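Local coordinates for protein ZYG-9 (Caenorhabditis elegans, PDB 2OF3) that organises microtubules and spindle poles during meiosis and mitosis in the one-cell embryo, and belongs to the TOG/XMAP215 family, at residues V49-M52 / S53-F56; K179-R182 / Q183-E186; K219-N222 / V223-A226. All coordinates share one frame; numbering follows the deposited sequence.

Contact 1: V49-M52 / S53-F56; sequences VSLM and SQLF
Ser53 grips Val49 O twice from one turn further along helix 49-55. Its amide N donates at 2.7 Å to Val49 O as the ordinary helical bond, while Ser53 OG reaches the same Val49 O at 2.8 Å from the other face of the carbonyl plane. The second bond depends on the serine torsion: chi1 of -47° leaves OG beside its own backbone N, facing back down the helix. A short hydroxyl suits this exposed surface because the backbone itself supplies its acceptor. Gln54 runs out extended from CG and crosses Leu51 at about a right angle, with its OE1 3.9 Å from Leu51 CD1; its side chain also touches Gln62, Ala65 and Ala66 of helix 60-76. Next comes Leu55, whose amide N makes a nearly straight bond to Leu51 O (2.9 Å, 169° at the hydrogen). Its CD1 meets Leu51 CG at 3.9 Å, two branched chains crossing at a slant, both buried. An alanine in place of Leu51 would probably leave Leu55 CD1 without its apolar neighbour and open a gap beside the Gln54 amide and Ala66. Phe56, where the chain leaves helical geometry, still donates its N to Met52 O at 3.0 Å. Met52, bent at chi2 and chi3, lies alongside Phe56, bringing its CE to 3.8 Å from Phe56 CE1 and its sulfur to the ring edge. The chemistry is thus divided: backbone and hydroxyl bonds hold the turn, while leucine packing and a Met-aromatic contact close its last residues against Trp91 and helix 33-44.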
ATOM      1  N   VAL A  49     -27.833  -5.857  -7.082  1.00 31.10           N
ATOM      2  CA  VAL A  49     -28.062  -6.422  -5.759  1.00 31.77           C
ATOM      3  C   VAL A  49     -27.465  -7.796  -5.625  1.00 30.83           C
ATOM      4  O   VAL A  49     -27.047  -8.160  -4.533  1.00 31.49           O
ATOM      5  CB  VAL A  49     -29.580  -6.418  -5.344  1.00 32.87           C
ATOM      6  CG1 VAL A  49     -30.217  -5.100  -5.682  1.00 34.38           C
ATOM      7  CG2 VAL A  49     -30.318  -7.547  -6.035  1.00 37.92           C
ATOM      8  N   SER A  50     -27.371  -8.572  -6.708  1.00 30.10           N
ATOM      9  CA  SER A  50     -26.744  -9.909  -6.565  1.00 29.87           C
ATOM     10  C   SER A  50     -25.277  -9.835  -6.287  1.00 29.24           C
ATOM     11  O   SER A  50     -24.765 -10.665  -5.533  1.00 29.64           O
ATOM     12  CB  SER A  50     -26.938 -10.794  -7.802  1.00 30.34           C
ATOM     13  OG  SER A  50     -26.388 -10.168  -8.939  1.00 34.39           O
ATOM     14  N   LEU A  51     -24.563  -8.862  -6.880  1.00 28.32           N
ATOM     15  CA  LEU A  51     -23.176  -8.593  -6.410  1.00 27.09           C
ATOM     16  C   LEU A  51     -23.155  -8.050  -4.986  1.00 26.02           C
ATOM     17  O   LEU A  51     -22.361  -8.500  -4.156  1.00 25.39           O
ATOM     18  CB  LEU A  51     -22.452  -7.639  -7.370  1.00 27.34           C
ATOM     19  CG  LEU A  51     -20.975  -7.345  -7.063  1.00 27.53           C
ATOM     20  CD1 LEU A  51     -20.129  -8.587  -6.936  1.00 24.39           C
ATOM     21  CD2 LEU A  51     -20.409  -6.417  -8.176  1.00 27.92           C
ATOM     22  N   MET A  52     -24.042  -7.102  -4.685  1.00 26.39           N
ATOM     23  CA  MET A  52     -24.142  -6.557  -3.326  1.00 27.00           C
ATOM     24  C   MET A  52     -24.363  -7.620  -2.262  1.00 29.18           C
ATOM     25  O   MET A  52     -23.739  -7.562  -1.168  1.00 29.22           O
ATOM     26  CB  MET A  52     -25.240  -5.471  -3.238  1.00 26.22           C
ATOM     27  CG  MET A  52     -24.878  -4.123  -3.940  1.00 25.12           C
ATOM     28  SD  MET A  52     -23.480  -3.276  -3.200  1.00 16.25           S
ATOM     29  CE  MET A  52     -24.219  -2.757  -1.679  1.00 20.77           C
ATOM     30  N   SER A  53     -25.273  -8.578  -2.527  1.00 29.77           N
ATOM     31  CA  SER A  53     -25.513  -9.678  -1.559  1.00 31.76           C
ATOM     32  C   SER A  53     -24.290 -10.484  -1.286  1.00 31.15           C
ATOM     33  O   SER A  53     -24.119 -10.941  -0.169  1.00 32.43           O
ATOM     34  CB  SER A  53     -26.617 -10.635  -2.030  1.00 32.05           C
ATOM     35  OG  SER A  53     -27.721  -9.865  -2.464  1.00 35.10           O
ATOM     36  N   GLN A  54     -23.424 -10.671  -2.290  1.00 32.05           N
ATOM     37  CA  GLN A  54     -22.185 -11.442  -2.061  1.00 32.18           C
ATOM     38  C   GLN A  54     -21.153 -10.615  -1.303  1.00 31.59           C
ATOM     39  O   GLN A  54     -20.506 -11.102  -0.362  1.00 32.05           O
ATOM     40  CB  GLN A  54     -21.581 -11.936  -3.394  1.00 32.22           C
ATOM     41  CG  GLN A  54     -22.451 -12.960  -4.171  1.00 32.98           C
ATOM     42  CD  GLN A  54     -22.023 -13.129  -5.637  1.00 33.72           C
ATOM     43  OE1 GLN A  54     -21.439 -12.222  -6.262  1.00 35.96           O
ATOM     44  NE2 GLN A  54     -22.347 -14.279  -6.204  1.00 36.84           N
ATOM     45  N   LEU A  55     -20.996  -9.365  -1.743  1.00 30.03           N
ATOM     46  CA  LEU A  55     -20.025  -8.430  -1.165  1.00 30.09           C
ATOM     47  C   LEU A  55     -20.247  -8.266   0.318  1.00 30.52           C
ATOM     48  O   LEU A  55     -19.301  -8.217   1.076  1.00 30.06           O
ATOM     49  CB  LEU A  55     -20.096  -7.056  -1.881  1.00 28.48           C
ATOM     50  CG  LEU A  55     -19.428  -6.923  -3.271  1.00 28.50           C
ATOM     51  CD1 LEU A  55     -19.624  -5.529  -3.829  1.00 23.48           C
ATOM     52  CD2 LEU A  55     -17.975  -7.239  -3.197  1.00 25.73           C
ATOM     53  N   PHE A  56     -21.477  -8.187   0.769  1.00 32.02           N
ATOM     54  CA  PHE A  56     -21.717  -7.984   2.179  1.00 34.59           C
ATOM     55  C   PHE A  56     -22.348  -9.138   2.970  1.00 38.63           C
ATOM     56  O   PHE A  56     -22.899  -8.944   4.023  1.00 37.89           O
ATOM     57  CB  PHE A  56     -22.420  -6.658   2.427  1.00 33.46           C
ATOM     58  CG  PHE A  56     -21.672  -5.478   1.895  1.00 31.42           C
ATOM     59  CD1 PHE A  56     -21.837  -5.069   0.613  1.00 28.27           C
ATOM     60  CD2 PHE A  56     -20.781  -4.804   2.666  1.00 30.03           C
ATOM     61  CE1 PHE A  56     -21.143  -4.027   0.138  1.00 28.04           C
ATOM     62  CE2 PHE A  56     -20.091  -3.768   2.153  1.00 28.26           C
ATOM     63  CZ  PHE A  56     -20.294  -3.384   0.903  1.00 25.76           C
TER

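Contact 2: K179-R182 / Q183-E186; sequences KNAR and QRSE
This is a local helix-start contact, in which Asn180 caps the first turn of helix 181-198 and Arg184 folds back over the residues leading into it. Asn180 CG stands anti to the backbone N (chi1 -179°), which swings OD1 round to Gln183 N at 3.0 Å. The N-H points well at the oxygen, 162° at the hydrogen, but lies above the plane of the asparagine amide, 40° out of it. Asparagine suits an N-cap because its short side chain can offer a carbonyl oxygen to an amide that the first helical turn leaves without a backbone acceptor, and its ND2 remains to make a weak bond to Gly142 O. The regular ladder then begins, with Arg184 N bonded to Asn180 O at 3.1 Å and Ser185 N to Ala181 O at 3.0 Å. Ser185 OG sits 3.2 Å from Ala181 O and equally far from Arg182 O, so its hydroxyl shares the environment of two carbonyls within the helix. Arg184 bends at chi3, laying one face of its guanidinium over Ala181, whose CB is 3.5 Å from Arg184 NH2; the alanine CB gives the flat group an apolar surface to lie on. Arg184 NH1 reaches Lys179 O only weakly, at 3.3 Å; its stronger partner is Ser178 O, and NH2 forms a salt bridge with Asp218 in the loop before helix 221-238. The charge therefore ties the helix start both to the loop before it and to the loop leading into helix 221-238. The whole is a classical asparagine N-cap, set at the start of one of the paired helices of a HEAT-like TOG domain.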
ATOM      1  N   LYS A 179       4.499  -3.037  15.103  1.00 29.54           N
ATOM      2  CA  LYS A 179       5.065  -4.106  15.950  1.00 30.42           C
ATOM      3  C   LYS A 179       5.478  -5.324  15.132  1.00 28.73           C
ATOM      4  O   LYS A 179       6.208  -6.192  15.601  1.00 29.03           O
ATOM      5  CB  LYS A 179       4.043  -4.598  16.981  1.00 32.25           C
ATOM      6  CG  LYS A 179       3.587  -3.579  18.007  1.00 37.07           C
ATOM      7  CD  LYS A 179       4.726  -3.068  18.846  1.00 42.01           C
ATOM      8  CE  LYS A 179       4.171  -2.079  19.864  1.00 47.40           C
ATOM      9  NZ  LYS A 179       3.601  -0.897  19.105  1.00 51.58           N
ATOM     10  N   ASN A 180       4.983  -5.411  13.916  1.00 26.72           N
ATOM     11  CA  ASN A 180       5.215  -6.564  13.077  1.00 25.51           C
ATOM     12  C   ASN A 180       6.556  -6.365  12.329  1.00 24.38           C
ATOM     13  O   ASN A 180       6.705  -5.451  11.502  1.00 22.17           O
ATOM     14  CB  ASN A 180       4.009  -6.753  12.133  1.00 25.45           C
ATOM     15  CG  ASN A 180       4.151  -7.995  11.204  1.00 28.88           C
ATOM     16  OD1 ASN A 180       5.167  -8.181  10.535  1.00 30.56           O
ATOM     17  ND2 ASN A 180       3.113  -8.847  11.181  1.00 27.77           N
ATOM     18  N   ALA A 181       7.554  -7.188  12.665  1.00 22.94           N
ATOM     19  CA  ALA A 181       8.877  -6.982  12.108  1.00 22.06           C
ATOM     20  C   ALA A 181       8.910  -7.214  10.619  1.00 21.23           C
ATOM     21  O   ALA A 181       9.718  -6.592   9.923  1.00 21.41           O
ATOM     22  CB  ALA A 181       9.936  -7.907  12.825  1.00 22.55           C
ATOM     23  N   ARG A 182       8.061  -8.095  10.096  1.00 21.24           N
ATOM     24  CA  ARG A 182       8.029  -8.315   8.631  1.00 21.93           C
ATOM     25  C   ARG A 182       7.524  -7.086   7.917  1.00 21.04           C
ATOM     26  O   ARG A 182       8.042  -6.726   6.881  1.00 21.47           O
ATOM     27  CB  ARG A 182       7.156  -9.514   8.253  1.00 21.93           C
ATOM     28  CG  ARG A 182       7.762 -10.847   8.613  1.00 25.37           C
ATOM     29  CD  ARG A 182       6.730 -11.926   8.412  1.00 29.11           C
ATOM     30  NE  ARG A 182       7.348 -13.252   8.444  1.00 29.44           N
ATOM     31  CZ  ARG A 182       7.038 -14.186   9.338  1.00 31.25           C
ATOM     32  NH1 ARG A 182       6.121 -13.960  10.279  1.00 28.53           N
ATOM     33  NH2 ARG A 182       7.646 -15.354   9.277  1.00 29.98           N
ATOM     34  N   GLN A 183       6.503  -6.438   8.478  1.00 21.97           N
ATOM     35  CA  GLN A 183       6.065  -5.132   7.948  1.00 21.06           C
ATOM     36  C   GLN A 183       7.167  -4.079   7.982  1.00 19.46           C
ATOM     37  O   GLN A 183       7.387  -3.398   6.981  1.00 20.84           O
ATOM     38  CB  GLN A 183       4.867  -4.600   8.710  1.00 21.24           C
ATOM     39  CG  GLN A 183       4.422  -3.231   8.172  1.00 24.15           C
ATOM     40  CD  GLN A 183       3.034  -2.792   8.651  1.00 24.57           C
ATOM     41  OE1 GLN A 183       2.291  -3.561   9.220  1.00 25.85           O
ATOM     42  NE2 GLN A 183       2.688  -1.535   8.372  1.00 32.48           N
ATOM     43  N   ARG A 184       7.865  -3.900   9.099  1.00 18.61           N
ATOM     44  CA  ARG A 184       8.966  -2.938   9.108  1.00 17.74           C
ATOM     45  C   ARG A 184      10.029  -3.250   8.064  1.00 18.88           C
ATOM     46  O   ARG A 184      10.489  -2.324   7.358  1.00 17.65           O
ATOM     47  CB  ARG A 184       9.643  -2.871  10.490  1.00 18.06           C
ATOM     48  CG  ARG A 184       8.695  -2.518  11.615  1.00 18.76           C
ATOM     49  CD  ARG A 184       9.482  -2.103  12.822  1.00 23.64           C
ATOM     50  NE  ARG A 184      10.305  -3.184  13.404  1.00 25.60           N
ATOM     51  CZ  ARG A 184       9.844  -4.132  14.226  1.00 24.12           C
ATOM     52  NH1 ARG A 184       8.553  -4.166  14.539  1.00 23.23           N
ATOM     53  NH2 ARG A 184      10.696  -5.046  14.753  1.00 24.80           N
ATOM     54  N   SER A 185      10.473  -4.517   7.949  1.00 18.88           N
ATOM     55  CA  SER A 185      11.525  -4.794   6.990  1.00 19.17           C
ATOM     56  C   SER A 185      11.039  -4.656   5.573  1.00 19.80           C
ATOM     57  O   SER A 185      11.752  -4.113   4.726  1.00 19.25           O
ATOM     58  CB  SER A 185      12.186  -6.168   7.206  1.00 19.81           C
ATOM     59  OG  SER A 185      11.206  -7.192   7.157  1.00 24.10           O
ATOM     60  N   GLU A 186       9.853  -5.150   5.255  1.00 20.10           N
ATOM     61  CA  GLU A 186       9.393  -5.014   3.848  1.00 20.47           C
ATOM     62  C   GLU A 186       9.257  -3.559   3.374  1.00 20.92           C
ATOM     63  O   GLU A 186       9.548  -3.245   2.216  1.00 20.44           O
ATOM     64  CB  GLU A 186       8.045  -5.724   3.687  1.00 20.03           C
ATOM     65  CG  GLU A 186       8.129  -7.283   3.729  1.00 22.88           C
ATOM     66  CD  GLU A 186       8.783  -7.887   2.502  1.00 25.08           C
ATOM     67  OE1 GLU A 186       8.319  -7.637   1.355  1.00 26.05           O
ATOM     68  OE2 GLU A 186       9.786  -8.616   2.670  1.00 29.77           O
TER

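Contact 3: K219-N222 / V223-A226; sequences KDVN and VRNA
Asp220 OD2 takes the amide hydrogen of Val223 N at 3.2 Å, using the lone pair that faces away from its other carboxylate oxygen. The same OD2 receives a weak, bent bond from Asn222 N at 2.9 Å. With CG anti to the backbone N (chi1 -177°), the carboxylate turns onto the amides at the start of helix 221-238, and its negative charge probably gains from the positive end of the helix dipole. Aspartate fits an N-cap for both reasons. Val223 CG2 also lies against the cap, 3.5 Å from Asp220 OD2, so the valine that donates the polar bond from its backbone shields it with a methyl. Around this first shell the helical ladder takes over: Arg224 N bonds to Asp220 O at 3.0 Å with 172° at the hydrogen, and Asn225 N to Val221 O. Arg224, bent at chi3, lays a guanidinium face over Val221 CA, while Arg224 NH2 comes to 3.5 Å from Val221 CB, the two side chains crossing at about a right angle. Its NH1 sits 3.0 Å from Lys219 O, near the guanidinium plane, and is hydrogen-bonded to Asp218 O in the preceding loop. Further out, Asp218 OD2 accepts from Asp220 N and so positions the capping residue itself, and Val223 and Ala226 are buried against Leu188 of helix 181-198. An aspartate N-cap followed by an arginine folded back over the first turn is the arrangement here, opening a helix of the HEAT-like TOG array.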
ATOM      1  N   LYS A 219      15.594  -5.174  16.961  1.00 25.39           N
ATOM      2  CA  LYS A 219      15.682  -6.553  17.492  1.00 27.02           C
ATOM      3  C   LYS A 219      15.743  -7.600  16.374  1.00 24.84           C
ATOM      4  O   LYS A 219      16.312  -8.683  16.528  1.00 23.43           O
ATOM      5  CB  LYS A 219      14.411  -6.753  18.334  1.00 27.40           C
ATOM      6  CG  LYS A 219      14.157  -8.112  18.907  1.00 35.84           C
ATOM      7  CD  LYS A 219      12.588  -8.414  19.175  1.00 34.93           C
ATOM      8  CE  LYS A 219      11.988  -7.641  20.417  1.00 45.32           C
ATOM      9  NZ  LYS A 219      10.887  -8.402  21.215  1.00 44.47           N
ATOM     10  N   ASP A 220      15.114  -7.275  15.237  1.00 23.22           N
ATOM     11  CA  ASP A 220      14.951  -8.180  14.122  1.00 21.83           C
ATOM     12  C   ASP A 220      16.024  -8.016  13.039  1.00 21.05           C
ATOM     13  O   ASP A 220      16.286  -6.890  12.559  1.00 20.25           O
ATOM     14  CB  ASP A 220      13.541  -7.953  13.566  1.00 21.30           C
ATOM     15  CG  ASP A 220      13.213  -8.898  12.444  1.00 24.62           C
ATOM     16  OD1 ASP A 220      12.587  -9.938  12.707  1.00 27.07           O
ATOM     17  OD2 ASP A 220      13.599  -8.652  11.291  1.00 26.20           O
ATOM     18  N   VAL A 221      16.671  -9.114  12.664  1.00 19.86           N
ATOM     19  CA  VAL A 221      17.788  -9.044  11.706  1.00 20.64           C
ATOM     20  C   VAL A 221      17.380  -8.532  10.318  1.00 20.08           C
ATOM     21  O   VAL A 221      18.174  -7.865   9.623  1.00 19.44           O
ATOM     22  CB  VAL A 221      18.542 -10.409  11.579  1.00 20.71           C
ATOM     23  CG1 VAL A 221      17.696 -11.436  10.864  1.00 22.69           C
ATOM     24  CG2 VAL A 221      19.886 -10.250  10.861  1.00 19.66           C
ATOM     25  N   ASN A 222      16.164  -8.837   9.876  1.00 21.07           N
ATOM     26  CA  ASN A 222      15.779  -8.389   8.528  1.00 20.96           C
ATOM     27  C   ASN A 222      15.572  -6.886   8.524  1.00 20.13           C
ATOM     28  O   ASN A 222      15.895  -6.241   7.532  1.00 21.49           O
ATOM     29  CB  ASN A 222      14.526  -9.097   8.027  1.00 21.17           C
ATOM     30  CG  ASN A 222      14.664 -10.610   8.076  1.00 25.58           C
ATOM     31  OD1 ASN A 222      13.835 -11.303   8.676  1.00 32.53           O
ATOM     32  ND2 ASN A 222      15.743 -11.119   7.522  1.00 25.98           N
ATOM     33  N   VAL A 223      15.025  -6.339   9.605  1.00 20.17           N
ATOM     34  CA  VAL A 223      14.846  -4.891   9.754  1.00 19.93           C
ATOM     35  C   VAL A 223      16.201  -4.196   9.796  1.00 21.15           C
ATOM     36  O   VAL A 223      16.457  -3.225   9.034  1.00 21.78           O
ATOM     37  CB  VAL A 223      14.028  -4.557  11.030  1.00 19.03           C
ATOM     38  CG1 VAL A 223      13.826  -3.001  11.193  1.00 19.51           C
ATOM     39  CG2 VAL A 223      12.668  -5.308  11.039  1.00 20.57           C
ATOM     40  N   ARG A 224      17.104  -4.716  10.631  1.00 20.74           N
ATOM     41  CA  ARG A 224      18.467  -4.143  10.723  1.00 21.76           C
ATOM     42  C   ARG A 224      19.146  -4.132   9.402  1.00 21.26           C
ATOM     43  O   ARG A 224      19.720  -3.138   9.058  1.00 22.38           O
ATOM     44  CB  ARG A 224      19.358  -4.968  11.663  1.00 20.91           C
ATOM     45  CG  ARG A 224      18.908  -4.877  13.084  1.00 23.09           C
ATOM     46  CD  ARG A 224      20.087  -5.245  13.997  1.00 21.93           C
ATOM     47  NE  ARG A 224      20.480  -6.657  13.837  1.00 20.67           N
ATOM     48  CZ  ARG A 224      19.869  -7.690  14.407  1.00 21.63           C
ATOM     49  NH1 ARG A 224      18.755  -7.524  15.125  1.00 18.08           N
ATOM     50  NH2 ARG A 224      20.351  -8.921  14.231  1.00 22.72           N
ATOM     51  N   ASN A 225      19.144  -5.265   8.686  1.00 21.79           N
ATOM     52  CA  ASN A 225      19.842  -5.354   7.408  1.00 21.61           C
ATOM     53  C   ASN A 225      19.283  -4.380   6.350  1.00 21.43           C
ATOM     54  O   ASN A 225      20.018  -3.761   5.615  1.00 20.80           O
ATOM     55  CB  ASN A 225      19.734  -6.770   6.869  1.00 21.65           C
ATOM     56  CG  ASN A 225      20.870  -7.101   5.946  1.00 23.28           C
ATOM     57  OD1 ASN A 225      20.668  -7.406   4.771  1.00 26.58           O
ATOM     58  ND2 ASN A 225      22.090  -6.922   6.448  1.00 22.82           N
ATOM     59  N   ALA A 226      17.964  -4.246   6.299  1.00 22.71           N
ATOM     60  CA  ALA A 226      17.292  -3.340   5.336  1.00 22.32           C
ATOM     61  C   ALA A 226      17.569  -1.879   5.750  1.00 21.73           C
ATOM     62  O   ALA A 226      17.780  -1.029   4.863  1.00 20.96           O
ATOM     63  CB  ALA A 226      15.766  -3.631   5.319  1.00 22.69           C
TER

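In the fold
From the N terminus the three contacts follow in series, none nested in or crossing another, and each is a short local stretch of chain rather than the closing of a long loop. Contact 1 spans helix 49-55 and its exit at Phe56, between helices 33-44 and 60-76. Contacts 2 and 3 open helices 181-198 and 221-238. Contact 1 lies far off, its centre 34 Å from that of contact 2 and 43 Å from that of contact 3, across the chain's centre from the latter. Contacts 2 and 3 touch: Ala181 CB lies 3.3 Å from Asp220 OD1, and Ser185 packs against Asn222 and Val223, setting the two helix starts side by side.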